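PDB 1SBZ: probable aromatic acid decarboxylase from Escherichia coli, which binds FMN as a dodecamer and probably prenylates reduced FMN to make the prenyl-FMN cofactor of a phenolic acid decarboxylase. Local coordinates for residues D[89-94]-D[132-137]; D[119-124]-D[142-147]; D[31-36]-D[59-64]. All blocks are in the same frame, centred on the assembly; numbering follows the deposited sequence.

Interaction 1 of 3, residues D[89-94]-D[132-137]; sequences KTLAGI and ENMLAL. With FMN (flavin mononucleotide), chain H.
Two neighbouring helices of a Rossmann-like flavoprotein fold pack here, with Leu91 and Ile94 of helix 88-96 set against Leu137 of helix 128-139. Both helices cover the same part of the parallel sheet, and Leu91 and Leu137 each rest on Leu119 of strand 116-121 as well. The axes of the two segments come within 9.3 Å and run 46° apart. No hydrogen bond crosses this buried, largely apolar interface. Leu91 has CG anti to the backbone N (chi1 -175°), and its CD2 branch reaches Leu137. Leu91 CD2 lies 3.7 Å from Leu137 CD1, the two side chains sliding past each other in opposite directions. The same Leu91 CD2 faces CG of Met134, a selenomethionine, at 4.3 Å. One turn on, Ile94 CG2 sits 4.1 Å from both CD1 and CD2 of Leu137 and so meets its fork. Their side chains cross at about a right angle. Ala92 and Asn133 face each other across the helices (CA to CA 6.0 Å), and both pack on Ala96 of a second subunit. The start of helix 88-96 holds the FMN phosphate. Lys89 bends at chi2 and chi4, and Lys89 NZ donates to FMN O2P at 2.9 Å. Thr90 OG1 lies beside its own backbone N (chi1 -75°) and donates to FMN O3P at 2.6 Å.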
loop_
_atom_site.group_PDB
_atom_site.type_symbol
_atom_site.label_atom_id
_atom_site.label_comp_id
_atom_site.label_asym_id
_atom_site.label_seq_id
_atom_site.Cartn_x
_atom_site.Cartn_y
_atom_site.Cartn_z
ATOM N N LYS D 89 7.081 7.972 23.338
ATOM C CA LYS D 89 5.699 7.821 23.796
ATOM C C LYS D 89 4.834 8.997 23.323
ATOM O O LYS D 89 3.738 8.806 22.790
ATOM C CB LYS D 89 5.655 7.616 25.332
ATOM C CG LYS D 89 4.957 8.689 26.177
ATOM C CD LYS D 89 3.493 8.402 26.329
ATOM C CE LYS D 89 2.948 8.929 27.631
ATOM N NZ LYS D 89 2.564 10.365 27.599
ATOM N N THR D 90 5.328 10.214 23.508
ATOM C CA THR D 90 4.582 11.394 23.090
ATOM C C THR D 90 4.438 11.445 21.568
ATOM O O THR D 90 3.357 11.723 21.051
ATOM C CB THR D 90 5.229 12.667 23.653
ATOM O OG1 THR D 90 4.928 12.757 25.054
ATOM C CG2 THR D 90 4.578 13.907 23.070
ATOM N N LEU D 91 5.533 11.162 20.870
ATOM C CA LEU D 91 5.537 11.047 19.408
ATOM C C LEU D 91 4.468 10.056 18.927
ATOM O O LEU D 91 3.683 10.364 18.021
ATOM C CB LEU D 91 6.933 10.612 18.936
ATOM C CG LEU D 91 7.340 10.494 17.456
ATOM C CD1 LEU D 91 6.720 9.311 16.806
ATOM C CD2 LEU D 91 7.031 11.732 16.655
ATOM N N ALA D 92 4.444 8.879 19.545
ATOM C CA ALA D 92 3.494 7.826 19.207
ATOM C C ALA D 92 2.049 8.234 19.464
ATOM O O ALA D 92 1.163 7.919 18.676
ATOM C CB ALA D 92 3.822 6.561 19.970
ATOM N N GLY D 93 1.823 8.944 20.568
ATOM C CA GLY D 93 0.502 9.449 20.911
ATOM C C GLY D 93 -0.024 10.438 19.893
ATOM O O GLY D 93 -1.190 10.354 19.485
ATOM N N ILE D 94 0.834 11.372 19.484
ATOM C CA ILE D 94 0.467 12.380 18.495
ATOM C C ILE D 94 0.137 11.744 17.139
ATOM O O ILE D 94 -0.876 12.091 16.521
ATOM C CB ILE D 94 1.551 13.487 18.382
ATOM C CG1 ILE D 94 1.682 14.233 19.725
ATOM C CG2 ILE D 94 1.192 14.489 17.260
ATOM C CD1 ILE D 94 2.997 15.039 19.892
ATOM N N GLU D 132 8.427 4.737 11.796
ATOM C CA GLU D 132 7.080 4.742 11.209
ATOM C C GLU D 132 6.301 5.955 11.670
ATOM O O GLU D 132 5.692 6.648 10.862
ATOM C CB GLU D 132 6.272 3.524 11.662
ATOM C CG GLU D 132 6.434 2.262 10.852
ATOM C CD GLU D 132 5.635 1.108 11.446
ATOM O OE1 GLU D 132 5.260 0.197 10.675
ATOM O OE2 GLU D 132 5.391 1.105 12.685
ATOM N N ASN D 133 6.317 6.190 12.982
ATOM C CA ASN D 133 5.607 7.316 13.580
ATOM C C ASN D 133 6.171 8.649 13.103
ATOM O O ASN D 133 5.412 9.563 12.779
ATOM C CB ASN D 133 5.628 7.235 15.112
ATOM C CG ASN D 133 4.870 6.013 15.664
ATOM O OD1 ASN D 133 5.096 5.594 16.807
ATOM N ND2 ASN D 133 3.973 5.452 14.865
HETATM N N MSE D 134 7.499 8.753 13.049
HETATM C CA MSE D 134 8.148 9.962 12.539
HETATM C C MSE D 134 7.789 10.252 11.083
HETATM O O MSE D 134 7.553 11.402 10.710
HETATM C CB MSE D 134 9.662 9.860 12.686
HETATM C CG MSE D 134 10.107 10.020 14.126
HETATM SE SE MSE D 134 11.996 9.618 14.400
HETATM C CE MSE D 134 12.748 11.101 13.689
ATOM N N LEU D 135 7.769 9.209 10.261
ATOM C CA LEU D 135 7.428 9.368 8.849
ATOM C C LEU D 135 5.960 9.790 8.658
ATOM O O LEU D 135 5.664 10.686 7.877
ATOM C CB LEU D 135 7.744 8.081 8.061
ATOM C CG LEU D 135 7.365 8.060 6.570
ATOM C CD1 LEU D 135 8.079 9.147 5.759
ATOM C CD2 LEU D 135 7.641 6.680 5.966
ATOM N N ALA D 136 5.049 9.137 9.369
ATOM C CA ALA D 136 3.626 9.440 9.228
ATOM C C ALA D 136 3.365 10.932 9.454
ATOM O O ALA D 136 2.660 11.566 8.677
ATOM C CB ALA D 136 2.814 8.599 10.200
ATOM N N LEU D 137 3.960 11.475 10.516
ATOM C CA LEU D 137 3.801 12.879 10.892
ATOM C C LEU D 137 4.551 13.824 9.957
ATOM O O LEU D 137 4.053 14.907 9.643
ATOM C CB LEU D 137 4.228 13.092 12.348
ATOM C CG LEU D 137 3.265 12.581 13.427
ATOM C CD1 LEU D 137 3.929 12.641 14.796
ATOM C CD2 LEU D 137 1.936 13.371 13.429
HETATM N N1 FMN H . 12.061 8.050 26.400
HETATM C C2 FMN H . 12.396 8.279 25.085
HETATM O O2 FMN H . 11.560 8.022 24.226
HETATM N N3 FMN H . 13.641 8.779 24.759
HETATM C C4 FMN H . 14.557 9.058 25.767
HETATM O O4 FMN H . 15.552 9.736 25.490
HETATM C C4A FMN H . 14.209 8.825 27.110
HETATM N N5 FMN H . 15.091 9.093 28.145
HETATM C C5A FMN H . 14.719 8.860 29.466
HETATM C C6 FMN H . 15.610 9.136 30.507
HETATM C C7 FMN H . 15.242 8.907 31.841
HETATM C C7M FMN H . 16.061 9.557 32.927
HETATM C C8 FMN H . 13.971 8.395 32.131
HETATM C C8M FMN H . 13.432 8.374 33.542
HETATM C C9 FMN H . 13.089 8.122 31.091
HETATM C C9A FMN H . 13.454 8.354 29.759
HETATM N N10 FMN H . 12.565 8.073 28.725
HETATM C C10 FMN H . 12.948 8.310 27.414
HETATM C "C1'" FMN H . 11.317 7.280 29.003
HETATM C "C2'" FMN H . 10.114 8.218 29.060
HETATM O "O2'" FMN H . 10.342 9.210 30.040
HETATM C "C3'" FMN H . 8.802 7.467 29.314
HETATM O "O3'" FMN H . 8.449 6.728 28.153
HETATM C "C4'" FMN H . 7.645 8.380 29.735
HETATM O "O4'" FMN H . 6.430 7.656 29.807
HETATM C "C5'" FMN H . 7.436 9.553 28.784
HETATM O "O5'" FMN H . 6.224 10.218 29.100
HETATM P P FMN H . 5.996 11.710 28.537
HETATM O O1P FMN H . 6.940 12.627 29.289
HETATM O O2P FMN H . 4.558 12.059 28.780
HETATM O O3P FMN H . 6.306 11.734 27.052
#

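Interaction 2 of 3, residues D[119-124]-D[142-147]. With FMN (flavin mononucleotide), chain H.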
loop_
_atom_site.group_PDB
_atom_site.type_symbol
_atom_site.label_atom_id
_atom_site.label_comp_id
_atom_site.label_asym_id
_atom_site.label_seq_id
_atom_site.Cartn_x
_atom_site.Cartn_y
_atom_site.Cartn_z
ATOM N N LEU D 119 8.683 18.969 16.148
ATOM C CA LEU D 119 9.060 17.981 17.159
ATOM C C LEU D 119 10.566 17.874 17.249
ATOM O O LEU D 119 11.261 17.963 16.236
ATOM C CB LEU D 119 8.470 16.622 16.790
ATOM C CG LEU D 119 7.109 16.153 17.314
ATOM C CD1 LEU D 119 6.183 17.258 17.834
ATOM C CD2 LEU D 119 6.405 15.254 16.285
ATOM N N VAL D 120 11.074 17.663 18.458
ATOM C CA VAL D 120 12.499 17.455 18.674
ATOM C C VAL D 120 12.633 16.034 19.235
ATOM O O VAL D 120 12.813 15.843 20.439
ATOM C CB VAL D 120 13.100 18.552 19.631
ATOM C CG1 VAL D 120 14.575 18.295 19.932
ATOM C CG2 VAL D 120 12.918 19.954 19.026
ATOM N N PRO D 121 12.506 15.027 18.366
ATOM C CA PRO D 121 12.463 13.645 18.823
ATOM C C PRO D 121 13.837 13.213 19.307
ATOM O O PRO D 121 14.834 13.488 18.632
ATOM C CB PRO D 121 12.077 12.880 17.555
ATOM C CG PRO D 121 12.654 13.699 16.451
ATOM C CD PRO D 121 12.440 15.117 16.890
ATOM N N ARG D 122 13.891 12.554 20.463
ATOM C CA ARG D 122 15.159 12.064 21.001
ATOM C C ARG D 122 15.033 10.641 21.538
ATOM O O ARG D 122 14.280 10.371 22.477
ATOM C CB ARG D 122 15.733 13.017 22.069
ATOM C CG ARG D 122 17.203 12.772 22.430
ATOM C CD ARG D 122 17.412 11.634 23.449
ATOM N NE ARG D 122 18.780 11.113 23.440
ATOM C CZ ARG D 122 19.109 9.869 23.768
ATOM N NH1 ARG D 122 18.167 9.000 24.126
ATOM N NH2 ARG D 122 20.386 9.490 23.727
ATOM N N GLU D 123 15.784 9.747 20.901
ATOM C CA GLU D 123 15.901 8.347 21.272
ATOM C C GLU D 123 17.032 7.749 20.437
ATOM O O GLU D 123 17.257 8.174 19.308
ATOM C CB GLU D 123 14.588 7.591 21.015
ATOM C CG GLU D 123 14.560 6.154 21.525
ATOM C CD GLU D 123 15.040 6.011 22.967
ATOM O OE1 GLU D 123 16.256 6.154 23.226
ATOM O OE2 GLU D 123 14.206 5.727 23.839
HETATM N N MSE D 124 17.747 6.785 20.998
HETATM C CA MSE D 124 18.819 6.078 20.288
HETATM C C MSE D 124 18.998 4.683 20.898
HETATM O O MSE D 124 19.041 4.558 22.126
HETATM C CB MSE D 124 20.116 6.884 20.376
HETATM C CG MSE D 124 21.382 6.136 20.039
HETATM SE SE MSE D 124 22.939 7.245 20.444
HETATM C CE MSE D 124 22.907 6.958 22.394
ATOM N N VAL D 142 4.694 17.947 9.663
ATOM C CA VAL D 142 5.340 18.096 10.979
ATOM C C VAL D 142 6.860 18.076 10.833
ATOM O O VAL D 142 7.421 17.129 10.277
ATOM C CB VAL D 142 4.911 17.002 11.977
ATOM C CG1 VAL D 142 5.631 17.179 13.338
ATOM C CG2 VAL D 142 3.397 17.001 12.142
ATOM N N ALA D 143 7.515 19.120 11.327
ATOM C CA ALA D 143 8.973 19.215 11.273
ATOM C C ALA D 143 9.632 18.292 12.294
ATOM O O ALA D 143 9.298 18.306 13.478
ATOM C CB ALA D 143 9.425 20.650 11.486
HETATM N N MSE D 144 10.577 17.492 11.820
HETATM C CA MSE D 144 11.275 16.550 12.676
HETATM C C MSE D 144 12.679 17.047 12.891
HETATM O O MSE D 144 13.519 16.942 11.996
HETATM C CB MSE D 144 11.305 15.169 12.026
HETATM C CG MSE D 144 9.966 14.454 12.025
HETATM SE SE MSE D 144 9.348 13.912 13.815
HETATM C CE MSE D 144 10.778 13.136 14.318
ATOM N N VAL D 145 12.933 17.594 14.076
ATOM C CA VAL D 145 14.224 18.228 14.358
ATOM C C VAL D 145 14.933 17.551 15.540
ATOM O O VAL D 145 15.014 18.119 16.629
ATOM C CB VAL D 145 14.089 19.768 14.565
ATOM C CG1 VAL D 145 15.399 20.465 14.256
ATOM C CG2 VAL D 145 12.998 20.360 13.670
ATOM N N PRO D 146 15.475 16.349 15.313
ATOM C CA PRO D 146 16.196 15.629 16.355
ATOM C C PRO D 146 17.449 16.419 16.722
ATOM O O PRO D 146 18.002 17.094 15.850
ATOM C CB PRO D 146 16.577 14.314 15.669
ATOM C CG PRO D 146 16.668 14.663 14.229
ATOM C CD PRO D 146 15.500 15.614 14.035
ATOM N N PRO D 147 17.870 16.364 17.988
ATOM C CA PRO D 147 19.019 17.130 18.457
ATOM C C PRO D 147 20.373 16.546 18.044
ATOM O O PRO D 147 21.161 16.170 18.899
ATOM C CB PRO D 147 18.864 17.084 19.983
ATOM C CG PRO D 147 18.133 15.811 20.257
ATOM C CD PRO D 147 17.254 15.581 19.075
HETATM N N1 FMN H . 12.061 8.050 26.400
HETATM C C2 FMN H . 12.396 8.279 25.085
HETATM O O2 FMN H . 11.560 8.022 24.226
HETATM N N3 FMN H . 13.641 8.779 24.759
HETATM C C4 FMN H . 14.557 9.058 25.767
HETATM O O4 FMN H . 15.552 9.736 25.490
HETATM C C4A FMN H . 14.209 8.825 27.110
HETATM N N5 FMN H . 15.091 9.093 28.145
HETATM C C5A FMN H . 14.719 8.860 29.466
HETATM C C6 FMN H . 15.610 9.136 30.507
HETATM C C7 FMN H . 15.242 8.907 31.841
HETATM C C7M FMN H . 16.061 9.557 32.927
HETATM C C8 FMN H . 13.971 8.395 32.131
HETATM C C8M FMN H . 13.432 8.374 33.542
HETATM C C9 FMN H . 13.089 8.122 31.091
HETATM C C9A FMN H . 13.454 8.354 29.759
HETATM N N10 FMN H . 12.565 8.073 28.725
HETATM C C10 FMN H . 12.948 8.310 27.414
HETATM C "C1'" FMN H . 11.317 7.280 29.003
HETATM C "C2'" FMN H . 10.114 8.218 29.060
HETATM O "O2'" FMN H . 10.342 9.210 30.040
HETATM C "C3'" FMN H . 8.802 7.467 29.314
HETATM O "O3'" FMN H . 8.449 6.728 28.153
HETATM C "C4'" FMN H . 7.645 8.380 29.735
HETATM O "O4'" FMN H . 6.430 7.656 29.807
HETATM C "C5'" FMN H . 7.436 9.553 28.784
HETATM O "O5'" FMN H . 6.224 10.218 29.100
HETATM P P FMN H . 5.996 11.710 28.537
HETATM O O1P FMN H . 6.940 12.627 29.289
HETATM O O2P FMN H . 4.558 12.059 28.780
HETATM O O3P FMN H . 6.306 11.734 27.052
#
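Val142 opens the contact, its CG1 lying 3.6 Å from Leu119 CD2. Ala143 follows: Leu119 N donates to Ala143 O at 2.8 Å, nearly straight at 168°. Met144, a selenomethionine, pairs with Leu119 in a parallel bridge. Both side chains point to one face of the sheet, Met144 SE 4.1 Å from Leu119 CD2. Val145 N then returns a bond to Leu119 O, 2.8 Å long. Val145 O is buried and finds no hydrogen-bond donor, but Val120 CA-H points at it, CA to O 3.3 Å. Pro146 makes a like CA-H contact with Pro121 O. Pro147 lays CG 3.8 Å from Arg122 CG, the two side chains crossing at about a right angle. Arg122 CG is anti to the backbone N (chi1 -165°), and the chain then bends at chi2. Arg122 O accepts from FMN N3 at 2.9 Å, and Arg122 NH1 donates to FMN O4 at 3.0 Å. Arg122 NE and NH2 bond to Pro149 O and Met148 O of a third subunit, which helps fix the guanidinium. Strands 116-121 and 143-144, joined through helix 128-139, form a beta-alpha-beta crossover with flavin-binding residues just past the C-terminal end of its first strand.

Interaction 3 of 3, residues D[31-36]-D[59-64]. With FMN (flavin mononucleotide), chain H.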
loop_
_atom_site.group_PDB
_atom_site.type_symbol
_atom_site.label_atom_id
_atom_site.label_comp_id
_atom_site.label_asym_id
_atom_site.label_seq_id
_atom_site.Cartn_x
_atom_site.Cartn_y
_atom_site.Cartn_z
ATOM N N THR D 31 4.789 32.710 25.307
ATOM C CA THR D 31 5.037 31.273 25.383
ATOM C C THR D 31 4.046 30.582 26.300
ATOM O O THR D 31 3.773 31.051 27.404
ATOM C CB THR D 31 6.491 30.970 25.819
ATOM O OG1 THR D 31 6.773 31.636 27.054
ATOM C CG2 THR D 31 7.486 31.592 24.848
ATOM N N HIS D 32 3.492 29.474 25.819
ATOM C CA HIS D 32 2.624 28.633 26.624
ATOM C C HIS D 32 3.296 27.280 26.821
ATOM O O HIS D 32 3.434 26.494 25.878
ATOM C CB HIS D 32 1.254 28.479 25.964
ATOM C CG HIS D 32 0.492 29.762 25.843
ATOM N ND1 HIS D 32 -0.625 30.040 26.604
ATOM C CD2 HIS D 32 0.686 30.844 25.051
ATOM C CE1 HIS D 32 -1.083 31.238 26.287
ATOM N NE2 HIS D 32 -0.306 31.747 25.348
ATOM N N LEU D 33 3.730 27.021 28.049
ATOM C CA LEU D 33 4.480 25.812 28.370
ATOM C C LEU D 33 3.584 24.717 28.926
ATOM O O LEU D 33 2.681 24.983 29.718
ATOM C CB LEU D 33 5.602 26.133 29.370
ATOM C CG LEU D 33 6.374 24.990 30.047
ATOM C CD1 LEU D 33 7.153 24.161 29.026
ATOM C CD2 LEU D 33 7.307 25.544 31.106
ATOM N N VAL D 34 3.826 23.483 28.485
ATOM C CA VAL D 34 3.225 22.305 29.109
ATOM C C VAL D 34 4.325 21.287 29.391
ATOM O O VAL D 34 4.904 20.721 28.464
ATOM C CB VAL D 34 2.127 21.653 28.228
ATOM C CG1 VAL D 34 1.306 20.675 29.045
ATOM C CG2 VAL D 34 1.217 22.693 27.629
HETATM N N MSE D 35 4.623 21.074 30.670
HETATM C CA MSE D 35 5.599 20.060 31.075
HETATM C C MSE D 35 4.870 18.787 31.493
HETATM O O MSE D 35 3.979 18.832 32.341
HETATM C CB MSE D 35 6.459 20.550 32.246
HETATM C CG MSE D 35 7.383 21.707 31.941
HETATM SE SE MSE D 35 8.269 22.367 33.573
HETATM C CE MSE D 35 6.684 23.114 34.457
ATOM N N SER D 36 5.246 17.655 30.896
ATOM C CA SER D 36 4.686 16.362 31.287
ATOM C C SER D 36 5.218 15.974 32.662
ATOM O O SER D 36 6.184 16.563 33.132
ATOM C CB SER D 36 5.065 15.288 30.269
ATOM O OG SER D 36 6.441 14.969 30.363
ATOM N N ASP D 59 5.465 32.604 29.860
ATOM C CA ASP D 59 4.415 33.565 30.153
ATOM C C ASP D 59 3.220 32.862 30.767
ATOM O O ASP D 59 2.587 33.390 31.678
ATOM C CB ASP D 59 4.001 34.304 28.882
ATOM C CG ASP D 59 5.101 35.191 28.345
ATOM O OD1 ASP D 59 5.584 36.068 29.094
ATOM O OD2 ASP D 59 5.548 35.091 27.184
ATOM N N PHE D 60 2.911 31.673 30.255
ATOM C CA PHE D 60 1.861 30.824 30.811
ATOM C C PHE D 60 2.372 29.400 30.925
ATOM O O PHE D 60 3.203 28.968 30.128
ATOM C CB PHE D 60 0.617 30.831 29.918
ATOM C CG PHE D 60 0.036 32.195 29.687
ATOM C CD1 PHE D 60 0.527 33.016 28.672
ATOM C CD2 PHE D 60 -1.017 32.655 30.474
ATOM C CE1 PHE D 60 -0.017 34.276 28.455
ATOM C CE2 PHE D 60 -1.569 33.915 30.262
ATOM C CZ PHE D 60 -1.067 34.728 29.251
ATOM N N SER D 61 1.866 28.674 31.914
ATOM C CA SER D 61 2.201 27.274 32.095
ATOM C C SER D 61 0.917 26.528 32.417
ATOM O O SER D 61 0.168 26.923 33.319
ATOM C CB SER D 61 3.235 27.112 33.207
ATOM O OG SER D 61 3.533 25.747 33.465
ATOM N N HIS D 62 0.654 25.460 31.670
ATOM C CA HIS D 62 -0.588 24.716 31.817
ATOM C C HIS D 62 -0.335 23.314 32.361
ATOM O O HIS D 62 0.729 22.735 32.133
ATOM C CB HIS D 62 -1.317 24.646 30.475
ATOM C CG HIS D 62 -1.485 25.975 29.808
ATOM N ND1 HIS D 62 -2.608 26.755 29.975
ATOM C CD2 HIS D 62 -0.666 26.667 28.981
ATOM C CE1 HIS D 62 -2.476 27.868 29.278
ATOM N NE2 HIS D 62 -1.307 27.840 28.664
ATOM N N ASN D 63 -1.319 22.773 33.076
ATOM C CA ASN D 63 -1.242 21.411 33.607
ATOM C C ASN D 63 -1.427 20.362 32.503
ATOM O O ASN D 63 -2.367 20.469 31.705
ATOM C CB ASN D 63 -2.285 21.217 34.719
ATOM C CG ASN D 63 -2.050 19.954 35.532
ATOM O OD1 ASN D 63 -2.416 18.845 35.120
ATOM N ND2 ASN D 63 -1.439 20.118 36.701
ATOM N N PRO D 64 -0.545 19.358 32.449
ATOM C CA PRO D 64 -0.593 18.334 31.398
ATOM C C PRO D 64 -1.853 17.456 31.374
ATOM O O PRO D 64 -2.081 16.771 30.382
ATOM C CB PRO D 64 0.643 17.477 31.685
ATOM C CG PRO D 64 0.932 17.701 33.119
ATOM C CD PRO D 64 0.584 19.131 33.374
HETATM N N1 FMN H . 12.061 8.050 26.400
HETATM C C2 FMN H . 12.396 8.279 25.085
HETATM O O2 FMN H . 11.560 8.022 24.226
HETATM N N3 FMN H . 13.641 8.779 24.759
HETATM C C4 FMN H . 14.557 9.058 25.767
HETATM O O4 FMN H . 15.552 9.736 25.490
HETATM C C4A FMN H . 14.209 8.825 27.110
HETATM N N5 FMN H . 15.091 9.093 28.145
HETATM C C5A FMN H . 14.719 8.860 29.466
HETATM C C6 FMN H . 15.610 9.136 30.507
HETATM C C7 FMN H . 15.242 8.907 31.841
HETATM C C7M FMN H . 16.061 9.557 32.927
HETATM C C8 FMN H . 13.971 8.395 32.131
HETATM C C8M FMN H . 13.432 8.374 33.542
HETATM C C9 FMN H . 13.089 8.122 31.091
HETATM C C9A FMN H . 13.454 8.354 29.759
HETATM N N10 FMN H . 12.565 8.073 28.725
HETATM C C10 FMN H . 12.948 8.310 27.414
HETATM C "C1'" FMN H . 11.317 7.280 29.003
HETATM C "C2'" FMN H . 10.114 8.218 29.060
HETATM O "O2'" FMN H . 10.342 9.210 30.040
HETATM C "C3'" FMN H . 8.802 7.467 29.314
HETATM O "O3'" FMN H . 8.449 6.728 28.153
HETATM C "C4'" FMN H . 7.645 8.380 29.735
HETATM O "O4'" FMN H . 6.430 7.656 29.807
HETATM C "C5'" FMN H . 7.436 9.553 28.784
HETATM O "O5'" FMN H . 6.224 10.218 29.100
HETATM P P FMN H . 5.996 11.710 28.537
HETATM O O1P FMN H . 6.940 12.627 29.289
HETATM O O2P FMN H . 4.558 12.059 28.780
HETATM O O3P FMN H . 6.306 11.734 27.052
HETATM O O HOH W 1 8.565 33.954 26.939
HETATM O O HOH W 2 3.169 22.834 32.648
#
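His32 ND1 and His62 NE2 share a hydrogen bond of 3.1 Å. The two rings meet rim to rim, with planes only 11° apart. Phe60 CD1 sits over one face of the His32 ring, toward its rim, 3.4 Å from His32 CE1. The planes are nearly parallel (6°), but little of one ring covers the other. These three side chains form an aromatic cluster on one face of the sheet. The backbone sets their spacing: Leu33 N donates to Phe60 O at 2.9 Å, and His62 N donates to Leu33 O at the same distance. Strand 60-62 is thus added in parallel, beside strand 30-35, as an outermost strand of the Rossmann-like sheet within this chain. At the start of the pair, Thr31 N donates to Asp59 OD2 at 3.1 Å. Thr31 OG1 sits between its own backbone N and carbonyl carbon (chi1 55°) and accepts from Asp59 N at 3.2 Å. A water also joins Thr31 OG1 to Asp59 OD2. A second water bridges Met35 N and Ser61 OG, while Pro64 CG packs against Met35 O, which also bonds to Lys40 NZ. His32 NE2 is hydrogen-bonded to Glu30 OE2, and Arg24 forms a salt bridge with Asp59 OD1. Past the strand, Ser36 OG donates to FMN O1P at 2.6 Å; Ser36 is the N-cap of the next helix, its OG bonded to Ala39 N.

Overall arrangement
Interactions 1 and 2 touch each other and are both buried. Interaction 2 pairs the two strands of the unit 116-121, 128-139, 143-144; interaction 1 packs the unit's helix on helix 88-96. Leu91 CD2 meets Leu119 CD2 between them. Interaction 3, at the other edge of the same sheet, is partly exposed; it lies about 21 Å from interaction 1 and about 20 Å from interaction 2, centre to centre. Interaction 1 is mostly apolar, with no hydrogen bond between its helices. Interaction 2 mixes strand bonds with prolines and aliphatic groups, while interaction 3 adds polar side chains, an aromatic cluster and waters. Interactions 1 and 3 hold the FMN phosphate; interaction 2 hydrogen-bonds N3 and O4 of its flavin ring.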